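PDB 6Q4S: pentalenene synthase from Streptomyces chartreusis NRRL 3882, which probably converts farnesyl diphosphate, with the help of magnesium ions, into the bicyclic sesquiterpene alcohol 7-epi-alpha-eudesmol. Local coordinates for residues 55-60 with 302-307; 179-184 with 214-219. All coordinates share one frame; numbering follows the deposited sequence.

Both contacts belong to one all-helical terpene synthase fold, their centres about 14 Å apart. Contact 1 ties the end of helix 50-57 to helix 288-313, bringing together two distant parts of the chain. Contact 2, nested inside that loop in sequence, joins the break between helices 170-180 and 183-194 to helix 206-228. They meet through helix 288-313: W304 CE3 lies 3.6 Å from I183 CD1, and the backbone at W304 and I305 rests on I219. The two contacts are thus joined by direct packing, close to R177 and N223, which probably bind substrate and magnesium, with contact 2 the nearer.

Contact 1: 55-60 with 302-307; sequences ARTYPH and QHWING
T57 and W304 form the tight half of this contact: the threonine methyl CG2 stands almost on the normal of the indole six-membered ring, 3.6 Å from its centroid, a CH-pi contact, while T57 CB lies 3.5 Å from W304 CE2. With OG1 between the backbone N and the carbonyl carbon (chi1 57°), T57 bonds back to A53 O of its own helix, and CG2, anti to the carbonyl carbon, is left over the indole. Next to it the backbones come close, G307 CA to R56 CA 4.7 Å, because glycine has no side chain to part them. W304 also turns the edge of its five-membered ring toward the face of Y58, the planes at 74°, in an offset edge-to-face pair; Y58 OH is held by S186 O. In this class I terpene synthase fold, the W304 side chain is about 7 Å from that of N223, a probable magnesium ligand. Packing gives way to water around H303. P59 CG covers one face of the H303 imidazole, 3.8 Å from the ring centroid, but in the ring plane H303 ND1 binds a water at 2.9 Å, which donates weakly to T57 O, and a second water bridges H303 NE2 to H60 NE2.

Contact 2: 179-184 with 214-219; sequences RTVGIH and LAADTI
I183 and A216 mark the closest backbone approach, their CA atoms 5.4 Å apart, where the chain resumes as helix 183-194 beside the uninterrupted helix 206-228. The break is at G182, whose phi of +76° is easily reached by a residue without a beta carbon; it lets the chain turn and start again. V181 and I183, on either side of it in sequence, both direct their side chains toward the partner helix. A216 is small enough to let them close in. Its CB touches V181 CG1 and I183 CB, each at 3.9 Å, and also H184 CE1 at 4.0 Å, an imidazole whose NE2 is tied to D213 OD1. In V181, CG1 lies between the backbone N and the carbonyl carbon (chi1 73°) and comes to 3.6 Å from A216 O, while V181 CG2, anti to the backbone N, faces I219 CG2 at 4.2 Å, the two side chains crossing at about a right angle. Such an interrupted helix is a feature of class I terpene synthases, where a diphosphate-sensing arginine precedes the break. R177, a probable substrate ligand, T180 and V181 have the spacing of the sensor, linker and effector of that motif, and the hydrogen bond from R177 NH1 to T180 OG1 is consistent with this. About a turn beyond A216 on helix 206-228, I219 meets I183 methyl to methyl, CD1 to CD1 at 3.8 Å, with I183 CG1 also 3.9 Å from I219 CD1. The branched chains of I183 and I219 suit this largely apolar packing, which no hydrogen bond crosses. The side chain of I219 is also about 4 Å from that of N223, a probable magnesium ligand on the same helix.

Contact 1: 55-60 with 302-307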
loop_
_atom_site.group_PDB
_atom_site.type_symbol
_atom_site.label_atom_id
_atom_site.label_comp_id
_atom_site.label_asym_id
_atom_site.label_seq_id
_atom_site.Cartn_x
_atom_site.Cartn_y
_atom_site.Cartn_z
ATOM N N ALA A 55 -7.508 20.534 14.679
ATOM C CA ALA A 55 -7.516 21.973 14.335
ATOM C C ALA A 55 -6.118 22.573 14.235
ATOM O O ALA A 55 -5.879 23.491 13.433
ATOM C CB ALA A 55 -8.366 22.737 15.375
ATOM N N ARG A 56 -5.171 22.059 15.025
ATOM C CA ARG A 56 -3.728 22.549 14.989
ATOM C C ARG A 56 -2.868 21.881 13.962
ATOM O O ARG A 56 -1.928 22.460 13.441
ATOM C CB ARG A 56 -3.134 22.315 16.366
ATOM C CG ARG A 56 -3.771 23.082 17.506
ATOM C CD ARG A 56 -3.016 22.765 18.805
ATOM N NE ARG A 56 -3.547 23.513 19.937
ATOM C CZ ARG A 56 -3.239 24.800 20.148
ATOM N NH1 ARG A 56 -2.410 25.453 19.340
ATOM N NH2 ARG A 56 -3.746 25.424 21.183
ATOM N N THR A 57 -3.188 20.614 13.635
ATOM C CA THR A 57 -2.433 19.905 12.610
ATOM C C THR A 57 -2.903 20.024 11.149
ATOM O O THR A 57 -2.083 19.862 10.202
ATOM C CB THR A 57 -2.274 18.401 12.953
ATOM O OG1 THR A 57 -3.537 17.767 13.128
ATOM C CG2 THR A 57 -1.524 18.285 14.250
ATOM N N TYR A 58 -4.179 20.322 10.959
ATOM C CA TYR A 58 -4.734 20.535 9.609
ATOM C C TYR A 58 -5.390 21.941 9.554
ATOM O O TYR A 58 -6.589 22.061 9.388
ATOM C CB TYR A 58 -5.765 19.450 9.285
ATOM C CG TYR A 58 -5.121 18.064 9.270
ATOM C CD1 TYR A 58 -4.103 17.786 8.374
ATOM C CD2 TYR A 58 -5.492 17.101 10.173
ATOM C CE1 TYR A 58 -3.448 16.569 8.393
ATOM C CE2 TYR A 58 -4.836 15.875 10.192
ATOM C CZ TYR A 58 -3.816 15.632 9.329
ATOM O OH TYR A 58 -3.153 14.411 9.271
ATOM N N PRO A 59 -4.601 22.990 9.761
ATOM C CA PRO A 59 -5.273 24.300 10.008
ATOM C C PRO A 59 -5.959 24.938 8.805
ATOM O O PRO A 59 -6.764 25.856 9.011
ATOM C CB PRO A 59 -4.119 25.182 10.487
ATOM C CG PRO A 59 -2.946 24.601 9.773
ATOM C CD PRO A 59 -3.151 23.109 9.894
ATOM N N HIS A 60 -5.659 24.469 7.593
ATOM C CA HIS A 60 -6.228 25.011 6.355
ATOM C C HIS A 60 -7.462 24.293 5.853
ATOM O O HIS A 60 -7.884 24.603 4.779
ATOM C CB HIS A 60 -5.199 25.056 5.253
ATOM C CG HIS A 60 -4.022 25.904 5.568
ATOM N ND1 HIS A 60 -4.097 27.276 5.671
ATOM C CD2 HIS A 60 -2.721 25.576 5.773
ATOM C CE1 HIS A 60 -2.897 27.751 5.959
ATOM N NE2 HIS A 60 -2.041 26.742 5.997
ATOM N N GLN A 302 5.496 21.000 9.393
ATOM C CA GLN A 302 5.560 21.952 10.516
ATOM C C GLN A 302 4.283 21.990 11.312
ATOM O O GLN A 302 4.275 22.061 12.560
ATOM C CB GLN A 302 5.845 23.350 9.997
ATOM C CG GLN A 302 7.103 23.502 9.163
ATOM C CD GLN A 302 7.271 24.933 8.565
ATOM O OE1 GLN A 302 6.347 25.737 8.533
ATOM N NE2 GLN A 302 8.469 25.232 8.129
ATOM N N HIS A 303 3.157 21.917 10.620
ATOM C CA HIS A 303 1.909 21.886 11.336
ATOM C C HIS A 303 1.844 20.708 12.272
ATOM O O HIS A 303 1.214 20.807 13.346
ATOM C CB HIS A 303 0.667 21.898 10.384
ATOM C CG HIS A 303 0.630 23.073 9.439
ATOM N ND1 HIS A 303 0.087 23.005 8.172
ATOM C CD2 HIS A 303 1.082 24.345 9.585
ATOM C CE1 HIS A 303 0.241 24.168 7.568
ATOM N NE2 HIS A 303 0.860 24.991 8.397
ATOM N N TRP A 304 2.420 19.566 11.842
ATOM C CA TRP A 304 2.362 18.402 12.684
ATOM C C TRP A 304 3.310 18.530 13.909
ATOM O O TRP A 304 2.915 18.239 15.038
ATOM C CB TRP A 304 2.618 17.116 11.880
ATOM C CG TRP A 304 1.358 16.468 11.702
ATOM C CD1 TRP A 304 0.500 16.535 10.575
ATOM C CD2 TRP A 304 0.648 15.762 12.699
ATOM N NE1 TRP A 304 -0.660 15.876 10.841
ATOM C CE2 TRP A 304 -0.618 15.380 12.122
ATOM C CE3 TRP A 304 0.945 15.388 14.018
ATOM C CZ2 TRP A 304 -1.566 14.661 12.819
ATOM C CZ3 TRP A 304 -0.024 14.647 14.735
ATOM C CH2 TRP A 304 -1.266 14.281 14.107
ATOM N N ILE A 305 4.557 18.868 13.655
ATOM C CA ILE A 305 5.530 18.989 14.756
ATOM C C ILE A 305 5.044 20.044 15.760
ATOM O O ILE A 305 4.897 19.736 16.962
ATOM C CB ILE A 305 6.935 19.367 14.258
ATOM C CG1 ILE A 305 7.487 18.308 13.338
ATOM C CG2 ILE A 305 7.845 19.583 15.483
ATOM C CD1 ILE A 305 8.739 18.729 12.568
ATOM N N ASN A 306 4.646 21.232 15.266
ATOM C CA ASN A 306 4.249 22.323 16.178
ATOM C C ASN A 306 2.920 22.133 16.828
ATOM O O ASN A 306 2.766 22.311 18.082
ATOM C CB ASN A 306 4.312 23.641 15.493
ATOM C CG ASN A 306 4.500 24.794 16.493
ATOM O OD1 ASN A 306 5.432 24.794 17.311
ATOM N ND2 ASN A 306 3.608 25.771 16.429
ATOM N N GLY A 307 1.967 21.649 16.028
ATOM C CA GLY A 307 0.620 21.479 16.504
ATOM C C GLY A 307 0.498 20.369 17.493
ATOM O O GLY A 307 -0.286 20.426 18.463
HETATM O O HOH W 1 -1.445 20.749 7.072
HETATM O O HOH W 2 0.687 27.204 6.612
#

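Contact 2: 179-184 with 214-219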
loop_
_atom_site.group_PDB
_atom_site.type_symbol
_atom_site.label_atom_id
_atom_site.label_comp_id
_atom_site.label_asym_id
_atom_site.label_seq_id
_atom_site.Cartn_x
_atom_site.Cartn_y
_atom_site.Cartn_z
ATOM N N ARG A 179 8.050 3.868 13.392
ATOM C CA ARG A 179 6.964 3.170 12.722
ATOM C C ARG A 179 5.616 3.343 13.439
ATOM O O ARG A 179 4.617 3.559 12.798
ATOM C CB ARG A 179 7.282 1.699 12.544
ATOM C CG ARG A 179 8.634 1.403 11.822
ATOM C CD ARG A 179 9.014 -0.074 11.931
ATOM N NE ARG A 179 7.965 -0.981 11.463
ATOM C CZ ARG A 179 7.722 -2.185 11.950
ATOM N NH1 ARG A 179 8.430 -2.668 12.978
ATOM N NH2 ARG A 179 6.694 -2.894 11.507
ATOM N N THR A 180 5.588 3.184 14.753
ATOM C CA THR A 180 4.356 3.160 15.515
ATOM C C THR A 180 3.742 4.567 15.653
ATOM O O THR A 180 2.561 4.686 15.967
ATOM C CB THR A 180 4.540 2.566 16.956
ATOM O OG1 THR A 180 5.486 3.337 17.692
ATOM C CG2 THR A 180 5.042 1.090 16.893
ATOM N N VAL A 181 4.542 5.607 15.507
ATOM C CA VAL A 181 4.001 6.954 15.772
ATOM C C VAL A 181 3.025 7.420 14.657
ATOM O O VAL A 181 2.165 8.224 14.932
ATOM C CB VAL A 181 5.103 7.977 16.000
ATOM C CG1 VAL A 181 5.825 8.329 14.734
ATOM C CG2 VAL A 181 4.567 9.255 16.634
ATOM N N GLY A 182 3.150 6.893 13.441
ATOM C CA GLY A 182 2.053 7.066 12.445
ATOM C C GLY A 182 1.988 8.480 11.819
ATOM O O GLY A 182 0.899 9.002 11.437
ATOM N N ILE A 183 3.146 9.077 11.658
ATOM C CA ILE A 183 3.231 10.444 11.237
ATOM C C ILE A 183 3.377 10.553 9.717
ATOM O O ILE A 183 3.088 11.593 9.136
ATOM C CB ILE A 183 4.429 11.114 11.953
ATOM C CG1 ILE A 183 4.026 11.483 13.374
ATOM C CG2 ILE A 183 4.906 12.348 11.250
ATOM C CD1 ILE A 183 2.794 12.393 13.497
ATOM N N HIS A 184 3.884 9.516 9.049
ATOM C CA HIS A 184 3.985 9.591 7.606
ATOM C C HIS A 184 2.586 9.812 6.964
ATOM O O HIS A 184 2.438 10.676 6.082
ATOM C CB HIS A 184 4.665 8.332 7.035
ATOM C CG HIS A 184 6.139 8.289 7.336
ATOM N ND1 HIS A 184 6.647 7.955 8.576
ATOM C CD2 HIS A 184 7.208 8.571 6.557
ATOM C CE1 HIS A 184 7.971 8.046 8.535
ATOM N NE2 HIS A 184 8.329 8.406 7.317
ATOM N N LEU A 214 12.566 12.158 10.190
ATOM C CA LEU A 214 12.904 12.989 11.399
ATOM C C LEU A 214 11.709 13.627 12.084
ATOM O O LEU A 214 11.658 13.735 13.307
ATOM C CB LEU A 214 13.897 14.074 11.035
ATOM C CG LEU A 214 15.254 13.573 10.560
ATOM C CD1 LEU A 214 15.996 14.656 9.835
ATOM C CD2 LEU A 214 16.138 13.058 11.718
ATOM N N ALA A 215 10.711 14.065 11.308
ATOM C CA ALA A 215 9.494 14.563 11.884
ATOM C C ALA A 215 8.853 13.455 12.706
ATOM O O ALA A 215 8.310 13.685 13.799
ATOM C CB ALA A 215 8.518 15.062 10.804
ATOM N N ALA A 216 8.862 12.234 12.191
ATOM C CA ALA A 216 8.255 11.150 12.941
ATOM C C ALA A 216 9.075 10.859 14.248
ATOM O O ALA A 216 8.517 10.623 15.337
ATOM C CB ALA A 216 8.189 9.920 12.095
ATOM N N ASP A 217 10.388 10.899 14.137
ATOM C CA ASP A 217 11.244 10.709 15.374
ATOM C C ASP A 217 10.914 11.755 16.422
ATOM O O ASP A 217 10.623 11.427 17.572
ATOM C CB ASP A 217 12.729 10.801 15.059
ATOM C CG ASP A 217 13.209 9.665 14.177
ATOM O OD1 ASP A 217 12.519 8.602 14.082
ATOM O OD2 ASP A 217 14.261 9.854 13.545
ATOM N N THR A 218 10.930 13.010 15.989
ATOM C CA THR A 218 10.761 14.136 16.853
ATOM C C THR A 218 9.489 14.009 17.541
ATOM O O THR A 218 9.422 14.110 18.742
ATOM C CB THR A 218 10.789 15.431 16.046
ATOM O OG1 THR A 218 12.040 15.549 15.390
ATOM C CG2 THR A 218 10.563 16.657 16.914
ATOM N N ILE A 219 8.422 13.760 16.802
ATOM C CA ILE A 219 7.102 13.686 17.430
ATOM C C ILE A 219 6.965 12.482 18.328
ATOM O O ILE A 219 6.393 12.599 19.393
ATOM C CB ILE A 219 5.958 13.722 16.381
ATOM C CG1 ILE A 219 5.943 15.073 15.724
ATOM C CG2 ILE A 219 4.599 13.411 17.044
ATOM C CD1 ILE A 219 5.301 15.051 14.343
#